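Side-chain contacts in cytochrome cL (Hyphomicrobium denitrificans, PDB 2D0W), which carries electrons on a covalently bound heme in the periplasm and probably serves as the electron acceptor of methanol dehydrogenase during methanol oxidation: residues 5-8 against 13-16; 121-126 against 133-138. All blocks are in the same frame, centred on the assembly; numbering follows the deposited sequence.

Contact 1. Residues 5-8 against 13-16; sequences FRNT and ALDV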
# COMPACT_ATOMS: atom_id res chain seq x y z
N PHE A 5 -0.35 -15.96 -3.68
CA PHE A 5 -1.08 -14.75 -4.12
C PHE A 5 -2.00 -15.05 -5.28
O PHE A 5 -1.62 -15.80 -6.18
CB PHE A 5 -0.11 -13.64 -4.47
CG PHE A 5 0.79 -13.25 -3.33
CD1 PHE A 5 0.31 -12.48 -2.30
CD2 PHE A 5 2.12 -13.72 -3.27
CE1 PHE A 5 1.13 -12.13 -1.21
CE2 PHE A 5 2.95 -13.38 -2.22
CZ PHE A 5 2.46 -12.60 -1.17
N ARG A 6 -3.22 -14.51 -5.21
CA ARG A 6 -4.27 -14.76 -6.21
C ARG A 6 -4.91 -13.48 -6.71
O ARG A 6 -5.09 -12.50 -5.96
CB ARG A 6 -5.35 -15.73 -5.65
CG ARG A 6 -4.84 -17.12 -5.28
CD ARG A 6 -5.90 -18.22 -5.39
NE ARG A 6 -5.31 -19.56 -5.44
CZ ARG A 6 -4.95 -20.20 -6.56
NH1 ARG A 6 -5.13 -19.63 -7.75
NH2 ARG A 6 -4.41 -21.41 -6.50
N ASN A 7 -5.33 -13.52 -7.95
CA ASN A 7 -6.06 -12.41 -8.50
C ASN A 7 -7.35 -12.08 -7.70
O ASN A 7 -8.21 -12.93 -7.50
CB ASN A 7 -6.34 -12.69 -9.99
CG ASN A 7 -6.91 -11.49 -10.71
OD1 ASN A 7 -6.22 -10.88 -11.49
ND2 ASN A 7 -8.16 -11.14 -10.44
N THR A 8 -7.44 -10.83 -7.25
CA THR A 8 -8.61 -10.28 -6.54
C THR A 8 -9.98 -10.65 -7.15
O THR A 8 -10.90 -11.11 -6.43
CB THR A 8 -8.45 -8.76 -6.37
OG1 THR A 8 -7.39 -8.55 -5.44
CG2 THR A 8 -9.64 -8.12 -5.76
N ALA A 13 -3.93 -17.82 -9.79
CA ALA A 13 -2.62 -17.66 -9.18
C ALA A 13 -1.88 -16.48 -9.83
O ALA A 13 -1.78 -16.38 -11.06
CB ALA A 13 -1.81 -18.96 -9.31
N LEU A 14 -1.39 -15.59 -8.98
CA LEU A 14 -0.49 -14.56 -9.42
C LEU A 14 0.93 -15.11 -9.52
O LEU A 14 1.39 -15.70 -8.57
CB LEU A 14 -0.55 -13.40 -8.43
CG LEU A 14 -1.35 -12.15 -8.82
CD1 LEU A 14 -2.46 -12.42 -9.82
CD2 LEU A 14 -1.81 -11.37 -7.58
N ASP A 15 1.63 -14.93 -10.64
CA ASP A 15 3.02 -15.42 -10.68
C ASP A 15 3.99 -14.33 -10.25
O ASP A 15 4.66 -13.70 -11.07
CB ASP A 15 3.38 -16.06 -12.04
CG ASP A 15 4.83 -16.52 -12.13
OD1 ASP A 15 5.28 -16.69 -13.26
OD2 ASP A 15 5.52 -16.73 -11.10
N VAL A 16 4.05 -14.13 -8.94
CA VAL A 16 4.85 -13.07 -8.33
C VAL A 16 6.33 -13.14 -8.75
O VAL A 16 6.86 -12.18 -9.29
CB VAL A 16 4.66 -13.03 -6.78
CG1 VAL A 16 5.58 -11.99 -6.16
CG2 VAL A 16 3.21 -12.76 -6.43
O HOH W 1 -4.43 -20.28 -10.51
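Phe5 and Val16 meet obliquely, the CD2 corner of the phenyl ring lying 3.5 Å from CG2 of the valine. That methyl stands beside the backbone N of Val16 because CG1 takes the position anti to it (chi1 176°), and CG2 therefore reaches both CB and the ring of Phe5. The same phenyl ring meets Phe92 of helix 88-97, and Val16 touches Phe96 there, which sets this N-terminal loop before helix 16-19 against helix 88-97. Leu14 points into the opposing backbone and splits its two methyls over it: Leu14 CD1 comes within 3.6 Å of Asn7 N, while Leu14 CD2 lies 3.8 Å from Arg6 O. A smaller residue such as alanine at Leu14 would probably leave the backbone of Arg6 and Asn7 without its apolar cover and open a gap there. The backbones are joined by a single beta bridge, Arg6 with Ala13, in which Leu14 N donates to Phe5 O at 2.8 Å. At the exposed end, Arg6 NH1 bonds to Gly11 O and, in the guanidinium plane, to a water 2.9 Å away. Ala13 N also donates to this water, 2.6 Å off, so one acceptor reconciles two neighbouring donors that cannot bond each other.

Contact 2. Residues 121-126 against 133-138; sequences WIRHIQ and ADWLSD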
# COMPACT_ATOMS: atom_id res chain seq x y z
N TRP A 121 1.85 3.99 2.04
CA TRP A 121 1.28 5.34 1.71
C TRP A 121 -0.23 5.26 1.63
O TRP A 121 -0.90 6.13 2.15
CB TRP A 121 1.78 5.91 0.36
CG TRP A 121 1.20 7.26 0.02
CD1 TRP A 121 0.41 7.59 -1.08
CD2 TRP A 121 1.34 8.46 0.76
NE1 TRP A 121 0.08 8.92 -1.05
CE2 TRP A 121 0.64 9.48 0.08
CE3 TRP A 121 2.01 8.78 1.96
CZ2 TRP A 121 0.57 10.81 0.56
CZ3 TRP A 121 1.92 10.11 2.44
CH2 TRP A 121 1.21 11.09 1.73
N ILE A 122 -0.75 4.25 0.90
CA ILE A 122 -2.19 4.05 0.81
C ILE A 122 -2.85 3.93 2.20
O ILE A 122 -3.90 4.52 2.44
CB ILE A 122 -2.58 2.83 -0.11
CG1 ILE A 122 -2.13 3.11 -1.56
CG2 ILE A 122 -4.09 2.50 0.02
CD1 ILE A 122 -2.15 1.83 -2.46
N ARG A 123 -2.24 3.18 3.11
CA ARG A 123 -2.77 3.11 4.49
C ARG A 123 -2.72 4.47 5.17
O ARG A 123 -3.64 4.84 5.92
CB ARG A 123 -2.02 2.08 5.34
CG ARG A 123 -2.04 0.62 4.75
CD ARG A 123 -3.46 0.25 4.40
NE ARG A 123 -3.52 -1.18 4.13
CZ ARG A 123 -4.54 -1.81 3.58
NH1 ARG A 123 -5.62 -1.17 3.21
NH2 ARG A 123 -4.46 -3.12 3.40
N HIS A 124 -1.63 5.21 4.93
CA HIS A 124 -1.42 6.52 5.63
C HIS A 124 -2.44 7.64 5.31
O HIS A 124 -2.71 8.52 6.15
CB HIS A 124 -0.00 7.07 5.37
CG HIS A 124 0.36 8.22 6.26
ND1 HIS A 124 0.65 8.07 7.60
CD2 HIS A 124 0.50 9.54 6.00
CE1 HIS A 124 0.93 9.25 8.13
NE2 HIS A 124 0.84 10.16 7.18
N ILE A 125 -2.95 7.62 4.07
CA ILE A 125 -3.92 8.60 3.56
C ILE A 125 -5.39 8.38 3.96
O ILE A 125 -6.25 9.23 3.66
CB ILE A 125 -3.80 8.79 1.97
CG1 ILE A 125 -4.04 7.50 1.17
CG2 ILE A 125 -2.44 9.45 1.58
CD1 ILE A 125 -3.75 7.66 -0.35
N GLN A 126 -5.65 7.25 4.65
CA GLN A 126 -6.92 6.95 5.30
C GLN A 126 -7.38 8.11 6.18
O GLN A 126 -6.62 8.68 6.92
CB GLN A 126 -6.78 5.70 6.17
CG GLN A 126 -8.08 5.20 6.81
CD GLN A 126 -9.17 4.88 5.78
OE1 GLN A 126 -10.36 5.05 6.06
NE2 GLN A 126 -8.78 4.38 4.61
N ALA A 133 -9.90 -1.39 11.59
CA ALA A 133 -8.96 -1.56 10.48
C ALA A 133 -8.22 -2.88 10.56
O ALA A 133 -7.48 -3.10 11.49
CB ALA A 133 -7.98 -0.36 10.41
N ASP A 134 -8.43 -3.76 9.59
CA ASP A 134 -7.72 -5.06 9.54
C ASP A 134 -6.20 -4.94 9.30
O ASP A 134 -5.47 -5.91 9.53
CB ASP A 134 -8.33 -6.00 8.47
CG ASP A 134 -9.77 -6.33 8.75
OD1 ASP A 134 -10.35 -5.86 9.76
OD2 ASP A 134 -10.36 -7.07 7.95
N TRP A 135 -5.73 -3.76 8.86
CA TRP A 135 -4.30 -3.55 8.49
C TRP A 135 -3.44 -2.86 9.53
O TRP A 135 -2.23 -2.61 9.29
CB TRP A 135 -4.19 -2.72 7.19
CG TRP A 135 -4.62 -1.26 7.37
CD1 TRP A 135 -3.83 -0.21 7.77
CD2 TRP A 135 -5.91 -0.72 7.14
NE1 TRP A 135 -4.56 0.94 7.84
CE2 TRP A 135 -5.84 0.66 7.43
CE3 TRP A 135 -7.12 -1.27 6.72
CZ2 TRP A 135 -6.95 1.50 7.32
CZ3 TRP A 135 -8.22 -0.43 6.61
CH2 TRP A 135 -8.13 0.94 6.92
N LEU A 136 -4.06 -2.46 10.65
CA LEU A 136 -3.30 -1.87 11.77
C LEU A 136 -3.31 -2.78 12.97
O LEU A 136 -4.33 -3.36 13.28
CB LEU A 136 -3.86 -0.49 12.17
CG LEU A 136 -3.86 0.64 11.14
CD1 LEU A 136 -4.67 1.81 11.65
CD2 LEU A 136 -2.45 1.05 10.94
N SER A 137 -2.19 -2.88 13.67
CA SER A 137 -2.15 -3.53 14.97
C SER A 137 -2.88 -2.75 16.03
O SER A 137 -3.26 -1.58 15.84
CB SER A 137 -0.71 -3.71 15.44
OG SER A 137 -0.15 -2.47 15.89
N ASP A 138 -3.02 -3.38 17.19
CA ASP A 138 -3.53 -2.72 18.39
C ASP A 138 -2.84 -1.39 18.72
O ASP A 138 -3.51 -0.42 19.04
CB ASP A 138 -3.48 -3.69 19.59
CG ASP A 138 -2.14 -4.39 19.73
OD1 ASP A 138 -1.18 -4.07 18.99
OD2 ASP A 138 -1.99 -5.27 20.61
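Arg123 lays its guanidinium flat on the indole of Trp135, the group centres 4.3 Å apart and the planes inclined by 9°, a parallel cation-pi stack. The charged group is displaced toward the CB side of the ring system: Arg123 NE lies 3.4 Å from Trp135 CG, and NH1 reaches over CE3. A CH-pi contact accompanies the stack, with Arg123 CD 3.5 Å from the centroid of the five-membered ring and 12° from its normal. The arginine chain is bent at chi2 (-50°), which folds the methylenes over the indole before the guanidinium follows them. Ala133 CB, from the same type I turn as Trp135 (Ala133 to Leu136), lies over the opposite face of the indole, toward its rim.

Helix 112-124, which carries Arg123, corresponds to the C-terminal helix of the cytochrome c fold, and its Ile122 touches the heme; Trp135 is on the loop that follows, before helix 138-143.

Van der Waals contact at the ring edge comes from Gln126, whose CG is 3.9 Å from Trp135 CZ2; the side chains cross at about a right angle. The polar ends find their partners elsewhere. Arg123 NE forms a salt bridge with Asp88 and NH1 bonds to Asn85 O, which together fix the rotation of the guanidinium over the indole. Gln126 NE2 donates to the carbonyl O of Asp77, a zinc-site residue, and its OE1 accepts from Asp128 N.

How the contacts relate
Contact 2 is buried, its centre about 9 Å from the centre of the chain, whereas contact 1 lies only partly buried, with its centre at about 16 Å; the two centres are about 22 Å apart and the contacts do not touch. Both border helix 88-97: Phe5 and Val16 of contact 1 pack on it, and Arg123 and Trp135 of contact 2 reach Asp88 at its start. Their chemistry follows their place. Between two irregular segments, contact 1 relies on a backbone bridge, apolar side-chain cover and a shared water at its exposed end. Joining a helix to a loop, contact 2 depends wholly on side chains, with a buried charge stacked on an aromatic ring and paired outside the contact.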